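Local coordinates for protein O-ureido-L-serine synthase (Streptomyces lavendulae, PDB 3X44) that catalyses the pyridoxal-phosphate-dependent addition of hydroxyurea to O-acetyl-L-serine, giving O-ureido-L-serine for D-cycloserine biosynthesis, and can also make L-cysteine from sulfide, at residues Ile16-Arg21 and Ser28-Val33; Ala268-Ala273 and Ala288-Thr293. The protein carries 1 engineered substitution. All coordinates share one frame; numbering follows the deposited sequence.

Contact 1: residues Ile16-Arg21 and Ser28-Val33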
ATOM      1  N   ILE A  16      -8.535  -8.077  -3.304  1.00 16.58           N
ATOM      2  CA  ILE A  16      -9.783  -8.807  -3.177  1.00 20.11           C
ATOM      3  C   ILE A  16     -10.779  -7.793  -3.730  1.00 19.52           C
ATOM      4  O   ILE A  16     -10.832  -6.648  -3.275  1.00 22.03           O
ATOM      5  CB  ILE A  16     -10.129  -9.140  -1.707  1.00 22.68           C
ATOM      6  CG1 ILE A  16      -9.213 -10.255  -1.195  1.00 19.27           C
ATOM      7  CG2 ILE A  16     -11.585  -9.617  -1.601  1.00 23.38           C
ATOM      8  CD1 ILE A  16      -9.455 -10.602   0.259  1.00 20.09           C
ATOM      9  N   VAL A  17     -11.548  -8.201  -4.727  1.00 20.61           N
ATOM     10  CA  VAL A  17     -12.509  -7.307  -5.353  1.00 20.71           C
ATOM     11  C   VAL A  17     -13.918  -7.889  -5.391  1.00 22.40           C
ATOM     12  O   VAL A  17     -14.114  -9.108  -5.455  1.00 21.11           O
ATOM     13  CB  VAL A  17     -12.068  -6.953  -6.804  1.00 22.96           C
ATOM     14  CG1 VAL A  17     -10.550  -7.013  -6.913  1.00 23.18           C
ATOM     15  CG2 VAL A  17     -12.697  -7.922  -7.805  1.00 24.99           C
ATOM     16  N   ARG A  18     -14.901  -7.000  -5.375  1.00 19.98           N
ATOM     17  CA  ARG A  18     -16.293  -7.413  -5.402  1.00 23.47           C
ATOM     18  C   ARG A  18     -16.769  -7.666  -6.827  1.00 22.53           C
ATOM     19  O   ARG A  18     -16.401  -6.936  -7.748  1.00 22.22           O
ATOM     20  CB  ARG A  18     -17.150  -6.317  -4.761  1.00 25.36           C
ATOM     21  CG  ARG A  18     -18.616  -6.648  -4.583  1.00 25.08           C
ATOM     22  CD  ARG A  18     -19.299  -5.549  -3.783  1.00 29.37           C
ATOM     23  NE  ARG A  18     -20.740  -5.752  -3.670  1.00 35.77           N
ATOM     24  CZ  ARG A  18     -21.597  -5.606  -4.677  1.00 38.76           C
ATOM     25  NH1 ARG A  18     -21.163  -5.255  -5.879  1.00 37.87           N
ATOM     26  NH2 ARG A  18     -22.893  -5.816  -4.481  1.00 40.80           N
ATOM     27  N   LEU A  19     -17.568  -8.712  -7.017  1.00 20.70           N
ATOM     28  CA  LEU A  19     -18.124  -8.976  -8.338  1.00 21.92           C
ATOM     29  C   LEU A  19     -19.281  -7.975  -8.451  1.00 23.32           C
ATOM     30  O   LEU A  19     -20.070  -7.810  -7.516  1.00 20.90           O
ATOM     31  CB  LEU A  19     -18.636 -10.422  -8.445  1.00 21.38           C
ATOM     32  CG  LEU A  19     -17.559 -11.518  -8.414  1.00 18.80           C
ATOM     33  CD1 LEU A  19     -18.139 -12.853  -8.892  1.00 17.75           C
ATOM     34  CD2 LEU A  19     -16.386 -11.111  -9.298  1.00 17.89           C
ATOM     35  N   GLN A  20     -19.371  -7.305  -9.593  1.00 23.83           N
ATOM     36  CA  GLN A  20     -20.390  -6.288  -9.807  1.00 25.16           C
ATOM     37  C   GLN A  20     -21.739  -6.729 -10.371  1.00 23.59           C
ATOM     38  O   GLN A  20     -22.754  -6.097 -10.084  1.00 25.10           O
ATOM     39  CB  GLN A  20     -19.810  -5.184 -10.688  1.00 26.96           C
ATOM     40  CG  GLN A  20     -18.782  -4.324  -9.975  1.00 31.20           C
ATOM     41  CD  GLN A  20     -19.426  -3.305  -9.054  1.00 35.43           C
ATOM     42  OE1 GLN A  20     -20.286  -3.643  -8.235  1.00 40.46           O
ATOM     43  NE2 GLN A  20     -19.018  -2.050  -9.183  1.00 36.94           N
ATOM     44  N   ARG A  21     -21.769  -7.791 -11.169  1.00 23.52           N
ATOM     45  CA  ARG A  21     -23.043  -8.229 -11.729  1.00 25.09           C
ATOM     46  C   ARG A  21     -23.330  -9.730 -11.711  1.00 25.34           C
ATOM     47  O   ARG A  21     -24.463 -10.137 -11.925  1.00 23.90           O
ATOM     48  CB  ARG A  21     -23.191  -7.705 -13.162  1.00 28.80           C
ATOM     49  CG  ARG A  21     -21.952  -7.863 -14.031  1.00 31.60           C
ATOM     50  CD  ARG A  21     -22.141  -7.205 -15.397  1.00 31.96           C
ATOM     51  NE  ARG A  21     -22.104  -5.744 -15.314  1.00 32.65           N
ATOM     52  CZ  ARG A  21     -20.993  -5.027 -15.182  1.00 33.11           C
ATOM     53  NH1 ARG A  21     -19.814  -5.633 -15.118  1.00 30.75           N
ATOM     54  NH2 ARG A  21     -21.059  -3.703 -15.114  1.00 31.66           N
ATOM     55  N   SER A  28     -23.294 -10.639  -1.759  1.00 25.86           N
ATOM     56  CA  SER A  28     -22.061  -9.994  -2.194  1.00 24.51           C
ATOM     57  C   SER A  28     -21.013 -11.084  -2.343  1.00 24.46           C
ATOM     58  O   SER A  28     -20.799 -11.882  -1.429  1.00 22.96           O
ATOM     59  CB  SER A  28     -21.578  -8.974  -1.157  1.00 25.41           C
ATOM     60  OG  SER A  28     -22.396  -7.819  -1.136  1.00 26.49           O
ATOM     61  N   VAL A  29     -20.371 -11.129  -3.503  1.00 23.26           N
ATOM     62  CA  VAL A  29     -19.338 -12.118  -3.747  1.00 20.90           C
ATOM     63  C   VAL A  29     -18.042 -11.392  -4.046  1.00 20.54           C
ATOM     64  O   VAL A  29     -17.983 -10.562  -4.949  1.00 18.33           O
ATOM     65  CB  VAL A  29     -19.690 -13.032  -4.945  1.00 21.64           C
ATOM     66  CG1 VAL A  29     -18.572 -14.044  -5.178  1.00 21.90           C
ATOM     67  CG2 VAL A  29     -21.003 -13.759  -4.677  1.00 23.98           C
ATOM     68  N   TYR A  30     -17.013 -11.702  -3.269  1.00 19.06           N
ATOM     69  CA  TYR A  30     -15.707 -11.087  -3.445  1.00 19.97           C
ATOM     70  C   TYR A  30     -14.755 -12.166  -3.933  1.00 19.57           C
ATOM     71  O   TYR A  30     -14.990 -13.347  -3.699  1.00 20.37           O
ATOM     72  CB  TYR A  30     -15.217 -10.508  -2.120  1.00 16.51           C
ATOM     73  CG  TYR A  30     -15.939  -9.249  -1.679  1.00 20.12           C
ATOM     74  CD1 TYR A  30     -17.071  -9.320  -0.868  1.00 17.42           C
ATOM     75  CD2 TYR A  30     -15.467  -7.985  -2.047  1.00 18.72           C
ATOM     76  CE1 TYR A  30     -17.714  -8.164  -0.428  1.00 21.54           C
ATOM     77  CE2 TYR A  30     -16.110  -6.821  -1.607  1.00 21.70           C
ATOM     78  CZ  TYR A  30     -17.227  -6.922  -0.799  1.00 20.15           C
ATOM     79  OH  TYR A  30     -17.849  -5.783  -0.347  1.00 23.70           O
ATOM     80  N   VAL A  31     -13.690 -11.766  -4.620  1.00 20.58           N
ATOM     81  CA  VAL A  31     -12.720 -12.722  -5.139  1.00 20.39           C
ATOM     82  C   VAL A  31     -11.273 -12.280  -4.900  1.00 21.39           C
ATOM     83  O   VAL A  31     -10.948 -11.098  -5.044  1.00 21.65           O
ATOM     84  CB  VAL A  31     -12.935 -12.958  -6.672  1.00 21.05           C
ATOM     85  CG1 VAL A  31     -14.251 -13.674  -6.906  1.00 14.08           C
ATOM     86  CG2 VAL A  31     -12.925 -11.631  -7.431  1.00 17.17           C
ATOM     87  N   LYS A  32     -10.419 -13.226  -4.499  1.00 20.15           N
ATOM     88  CA  LYS A  32      -8.999 -12.945  -4.273  1.00 17.36           C
ATOM     89  C   LYS A  32      -8.291 -13.257  -5.582  1.00 19.34           C
ATOM     90  O   LYS A  32      -8.283 -14.405  -6.046  1.00 19.19           O
ATOM     91  CB  LYS A  32      -8.433 -13.820  -3.143  1.00 18.82           C
ATOM     92  CG  LYS A  32      -7.121 -13.295  -2.535  1.00 12.77           C
ATOM     93  CD  LYS A  32      -7.025 -13.564  -1.025  1.00 13.46           C
ATOM     94  CE  LYS A  32      -5.690 -13.095  -0.434  1.00 11.52           C
ATOM     95  NZ  LYS A  32      -5.393 -11.636  -0.670  1.00 13.93           N
ATOM     96  N   VAL A  33      -7.712 -12.224  -6.180  1.00 18.24           N
ATOM     97  CA  VAL A  33      -7.033 -12.331  -7.462  1.00 17.14           C
ATOM     98  C   VAL A  33      -5.533 -12.579  -7.351  1.00 19.68           C
ATOM     99  O   VAL A  33      -4.730 -11.648  -7.389  1.00 18.57           O
ATOM    100  CB  VAL A  33      -7.276 -11.051  -8.287  1.00 17.00           C
ATOM    101  CG1 VAL A  33      -6.995 -11.312  -9.764  1.00 16.63           C
ATOM    102  CG2 VAL A  33      -8.705 -10.594  -8.085  1.00 14.26           C
TER
HETATM  103  O   HOH W   1     -21.155  -9.185  -5.337  1.00 25.66           O
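Arg18 lays the start of its side chain over one face of the Tyr30 ring. Its CG sits 4.2 Å from the ring centroid of Tyr30, displaced toward the rim, in a CH-pi contact. The first torsion (chi1 -174°) sets CG anti to the backbone N, over the ring. The chain continues extended, and CD of Arg18 comes near OH of Tyr30. The guanidinium stands almost upright to the ring, the two planes 82° apart. Tyr30 OH and Ser28 OG lie at its edge, near its plane.

Ile16 shares this side of the sheet. Its CG2 touches Tyr30 CB at 3.8 Å, and its CG1 packs on the aliphatic part of Lys32. Beyond Ile16, NZ of Lys32 makes a salt bridge with Glu159 and a hydrogen bond with Thr14.

Val17 and Val31 face the other side of the sheet, and Leu19 joins them. CG2 of Val17 meets CG2 of Val31 at 3.7 Å, and Leu19 CD2 reaches the same Val31 methyl.

The backbones form an antiparallel beta hairpin. Val17 and Val31 are a hydrogen-bonded pair, with Val31 N to Val17 O at 2.8 Å. Leu19 N then bonds Val29 O at 2.8 Å, nearly straight (172°). A water stands in for the return bond of this pair, accepting from Val29 N and donating to Leu19 O.

Helix 147-164 covers Ile16 and Lys32, and its Phe164 meets Tyr30 edge-to-face. Helix 264-278 brings Val270 against Leu19 and Val31. Strand 285-290 pairs with strand 28-33 on one side, while Ile16 and Arg18 make backbone hydrogen bonds to the second subunit.

Contact 2: residues Ala268-Ala273 and Ala288-Thr293. With PUS ((E)-O-(carbamoylamino)-N-({3-hydroxy-2-methyl-5-[(phosphonooxy)methyl]pyridin-4-yl}methylidene)-L-serine), chain C.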
ATOM      1  N   ALA A 268     -14.202 -22.435 -10.984  1.00 18.92           N
ATOM      2  CA  ALA A 268     -14.820 -23.439 -10.124  1.00 19.68           C
ATOM      3  C   ALA A 268     -15.264 -22.840  -8.795  1.00 18.95           C
ATOM      4  O   ALA A 268     -16.425 -22.969  -8.413  1.00 19.48           O
ATOM      5  CB  ALA A 268     -13.847 -24.600  -9.881  1.00 18.57           C
ATOM      6  N   THR A 269     -14.338 -22.181  -8.097  1.00 19.64           N
ATOM      7  CA  THR A 269     -14.637 -21.573  -6.802  1.00 17.66           C
ATOM      8  C   THR A 269     -15.768 -20.550  -6.908  1.00 19.07           C
ATOM      9  O   THR A 269     -16.688 -20.546  -6.093  1.00 17.91           O
ATOM     10  CB  THR A 269     -13.392 -20.889  -6.191  1.00 16.06           C
ATOM     11  OG1 THR A 269     -12.921 -19.870  -7.079  1.00 17.74           O
ATOM     12  CG2 THR A 269     -12.280 -21.908  -5.970  1.00 20.07           C
ATOM     13  N   VAL A 270     -15.702 -19.687  -7.915  1.00 15.61           N
ATOM     14  CA  VAL A 270     -16.749 -18.696  -8.106  1.00 16.32           C
ATOM     15  C   VAL A 270     -18.095 -19.382  -8.334  1.00 16.39           C
ATOM     16  O   VAL A 270     -19.111 -18.972  -7.762  1.00 16.36           O
ATOM     17  CB  VAL A 270     -16.441 -17.793  -9.304  1.00 14.65           C
ATOM     18  CG1 VAL A 270     -17.637 -16.875  -9.595  1.00 13.00           C
ATOM     19  CG2 VAL A 270     -15.190 -16.982  -9.017  1.00 12.76           C
ATOM     20  N   ALA A 271     -18.091 -20.417  -9.178  1.00 16.97           N
ATOM     21  CA  ALA A 271     -19.293 -21.184  -9.499  1.00 18.00           C
ATOM     22  C   ALA A 271     -19.913 -21.727  -8.218  1.00 20.09           C
ATOM     23  O   ALA A 271     -21.116 -21.595  -7.980  1.00 17.38           O
ATOM     24  CB  ALA A 271     -18.944 -22.338 -10.442  1.00 22.15           C
ATOM     25  N   THR A 272     -19.076 -22.329  -7.383  1.00 20.34           N
ATOM     26  CA  THR A 272     -19.542 -22.881  -6.123  1.00 18.58           C
ATOM     27  C   THR A 272     -20.139 -21.774  -5.267  1.00 20.52           C
ATOM     28  O   THR A 272     -21.231 -21.926  -4.716  1.00 15.22           O
ATOM     29  CB  THR A 272     -18.389 -23.543  -5.356  1.00 18.02           C
ATOM     30  OG1 THR A 272     -18.082 -24.804  -5.970  1.00 20.25           O
ATOM     31  CG2 THR A 272     -18.773 -23.770  -3.896  1.00 16.03           C
ATOM     32  N   ALA A 273     -19.416 -20.660  -5.163  1.00 22.03           N
ATOM     33  CA  ALA A 273     -19.865 -19.522  -4.370  1.00 21.82           C
ATOM     34  C   ALA A 273     -21.212 -18.995  -4.861  1.00 23.49           C
ATOM     35  O   ALA A 273     -22.083 -18.641  -4.056  1.00 21.24           O
ATOM     36  CB  ALA A 273     -18.822 -18.408  -4.422  1.00 22.24           C
ATOM     37  N   ALA A 288     -14.244 -15.930  -2.712  1.00 16.75           N
ATOM     38  CA  ALA A 288     -13.749 -17.021  -3.543  1.00 19.67           C
ATOM     39  C   ALA A 288     -12.317 -16.777  -4.016  1.00 20.69           C
ATOM     40  O   ALA A 288     -11.962 -15.662  -4.414  1.00 20.32           O
ATOM     41  CB  ALA A 288     -14.662 -17.206  -4.758  1.00 18.64           C
ATOM     42  N   MET A 289     -11.500 -17.828  -3.972  1.00 19.73           N
ATOM     43  CA  MET A 289     -10.112 -17.740  -4.409  1.00 18.73           C
ATOM     44  C   MET A 289      -9.998 -17.933  -5.918  1.00 17.11           C
ATOM     45  O   MET A 289     -10.617 -18.829  -6.482  1.00 16.88           O
ATOM     46  CB  MET A 289      -9.266 -18.819  -3.728  1.00 21.13           C
ATOM     47  CG  MET A 289      -9.178 -18.708  -2.222  1.00 19.66           C
ATOM     48  SD  MET A 289      -8.201 -17.282  -1.725  1.00 22.09           S
ATOM     49  CE  MET A 289      -6.583 -17.716  -2.383  1.00 25.79           C
ATOM     50  N   LEU A 290      -9.212 -17.077  -6.566  1.00 18.40           N
ATOM     51  CA  LEU A 290      -8.957 -17.172  -8.001  1.00 18.47           C
ATOM     52  C   LEU A 290      -7.441 -17.397  -8.036  1.00 20.57           C
ATOM     53  O   LEU A 290      -6.648 -16.449  -8.006  1.00 19.11           O
ATOM     54  CB  LEU A 290      -9.323 -15.867  -8.722  1.00 19.02           C
ATOM     55  CG  LEU A 290     -10.677 -15.198  -8.436  1.00 19.25           C
ATOM     56  CD1 LEU A 290     -10.897 -14.106  -9.474  1.00 21.16           C
ATOM     57  CD2 LEU A 290     -11.819 -16.213  -8.465  1.00 16.73           C
ATOM     58  N   PRO A 291      -7.025 -18.668  -8.070  1.00 20.94           N
ATOM     59  CA  PRO A 291      -5.617 -19.084  -8.089  1.00 20.14           C
ATOM     60  C   PRO A 291      -4.676 -18.545  -9.154  1.00 20.09           C
ATOM     61  O   PRO A 291      -3.513 -18.272  -8.857  1.00 21.93           O
ATOM     62  CB  PRO A 291      -5.699 -20.610  -8.110  1.00 18.51           C
ATOM     63  CG  PRO A 291      -7.045 -20.909  -7.463  1.00 17.95           C
ATOM     64  CD  PRO A 291      -7.925 -19.837  -8.053  1.00 19.86           C
ATOM     65  N   ASP A 292      -5.150 -18.385 -10.383  1.00 19.52           N
ATOM     66  CA  ASP A 292      -4.258 -17.900 -11.423  1.00 19.70           C
ATOM     67  C   ASP A 292      -4.925 -17.141 -12.561  1.00 21.97           C
ATOM     68  O   ASP A 292      -6.150 -16.999 -12.609  1.00 21.32           O
ATOM     69  CB  ASP A 292      -3.436 -19.068 -11.989  1.00 19.29           C
ATOM     70  CG  ASP A 292      -4.285 -20.089 -12.743  1.00 21.03           C
ATOM     71  OD1 ASP A 292      -5.513 -19.887 -12.885  1.00 21.05           O
ATOM     72  OD2 ASP A 292      -3.705 -21.103 -13.197  1.00 19.28           O
ATOM     73  N   THR A 293      -4.088 -16.647 -13.468  1.00 18.24           N
ATOM     74  CA  THR A 293      -4.543 -15.894 -14.630  1.00 18.58           C
ATOM     75  C   THR A 293      -5.079 -16.868 -15.661  1.00 19.27           C
ATOM     76  O   THR A 293      -4.649 -18.020 -15.723  1.00 20.72           O
ATOM     77  CB  THR A 293      -3.375 -15.114 -15.269  1.00 17.88           C
ATOM     78  OG1 THR A 293      -3.774 -14.603 -16.544  1.00 21.38           O
ATOM     79  CG2 THR A 293      -2.168 -16.028 -15.456  1.00 16.72           C
TER
HETATM   80  N   PUS C 400      -1.106 -26.090  -7.997  1.00 20.82           N
HETATM   81  CA  PUS C 400       0.056 -26.941  -7.517  1.00 22.23           C
HETATM   82  CB  PUS C 400      -0.419 -28.373  -7.081  1.00 21.18           C
HETATM   83  OG  PUS C 400      -1.081 -29.067  -8.232  1.00 24.28           O
HETATM   84  ND  PUS C 400      -0.871 -30.495  -8.170  1.00 25.49           N
HETATM   85  CE  PUS C 400      -1.936 -31.327  -8.148  1.00 24.50           C
HETATM   86  NZ2 PUS C 400      -3.148 -30.865  -7.790  1.00 23.66           N
HETATM   87  OZ1 PUS C 400      -1.804 -32.472  -8.443  1.00 25.91           O
HETATM   88  C   PUS C 400       1.085 -27.064  -8.661  1.00 22.51           C
HETATM   89  O   PUS C 400       1.091 -26.245  -9.538  1.00 22.53           O
HETATM   90  OT  PUS C 400       1.879 -27.975  -8.674  1.00 22.02           O
HETATM   91  C2  PUS C 400      -4.605 -23.757  -9.445  1.00 15.85           C
HETATM   92  C3  PUS C 400      -3.364 -24.407  -8.985  1.00 15.79           C
HETATM   93  C4  PUS C 400      -3.336 -25.015  -7.650  1.00 17.56           C
HETATM   94  C5  PUS C 400      -4.536 -24.930  -6.809  1.00 19.05           C
HETATM   95  C6  PUS C 400      -5.723 -24.251  -7.353  1.00 16.00           C
HETATM   96  C2A PUS C 400      -4.684 -23.160 -10.822  1.00 16.63           C
HETATM   97  C4A PUS C 400      -2.162 -25.856  -7.200  1.00 19.39           C
HETATM   98  C5A PUS C 400      -4.572 -25.531  -5.412  1.00 15.90           C
HETATM   99  N1  PUS C 400      -5.709 -23.711  -8.620  1.00 18.81           N
HETATM  100  O3  PUS C 400      -2.261 -24.383  -9.758  1.00 17.29           O
HETATM  101  O1P PUS C 400      -2.157 -26.338  -3.733  1.00 16.14           O
HETATM  102  O2P PUS C 400      -2.812 -24.579  -2.295  1.00 15.48           O
HETATM  103  O3P PUS C 400      -4.330 -26.348  -2.762  1.00 17.15           O
HETATM  104  O4P PUS C 400      -3.781 -24.722  -4.479  1.00 16.71           O
HETATM  105  P   PUS C 400      -3.270 -25.505  -3.316  1.00 17.48           P
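Thr269 brings its hydroxyl up to the strand backbone, with OG1 2.6 Å from Met289 O. Ala266 O, one turn back in the same helix, is also a hydrogen-bond partner of OG1. With chi1 at 60°, OG1 sits between the backbone N and the carbonyl carbon, where both of these carbonyls are within its reach. CG2 of Thr269 also approaches Met289 O, at 3.5 Å.

The rest of the contact is apolar and small. Val270 CG2 touches Leu290 CD2 at 3.5 Å. The CB of Ala288 packs against Thr269 OG1 at 3.9 Å and against Ala273 CB at 4.3 Å. The axes of helix 268-273 and strand 288-290 come within 7.2 Å here and run nearly antiparallel, at 163°. Helix 264-278 leads through a loop into strand 285-290, which lies between its parallel neighbours 28-33 and 171-174. This is the helix-over-parallel-strand packing of an alpha/beta fold, as in fold-type II PLP enzymes.

Past the end of the strand the chain enters the active site. Pro291 packs over one face of the pyridine of the bound PLP–O-ureidoserine adduct, at its nitrogen end, with CB 3.1 Å from N1 of PUS. Asp292 turns its carboxylate toward the ring methyl, OD2 lying 3.3 Å from C2A of PUS. That same OD2 is hydrogen-bonded to Asn73 and Tyr297, which probably hold the carboxylate in place. Ser265, at the start of helix 264-278, hydrogen-bonds the ligand. Further out, helix 244-257 covers Val270 with Thr250 and Leu254. Met289 packs on Phe172 and Thr174 of the neighbouring strand 171-174.

In the fold
Both contacts are buried and hold the same mixed sheet, but at different depths. Contact 1 lies toward its edge, beside the second subunit, its centre about 17 Å from that of the chain. Contact 2 is deeper, its centre about 9 Å from that of the chain, where the sheet opens onto the cofactor. Strands 28-33 and 285-290 are neighbours and join the two through Tyr30 O to Ala288 N and Lys32 O to Leu290 N, both probable hydrogen bonds. Val31 also packs on Leu290. Contact 1 is strand on strand, with backbone pairing and Arg18 packed on Tyr30. Contact 2 is helix on strand, with one threonine hydroxyl, a few methyl contacts and much less buried area.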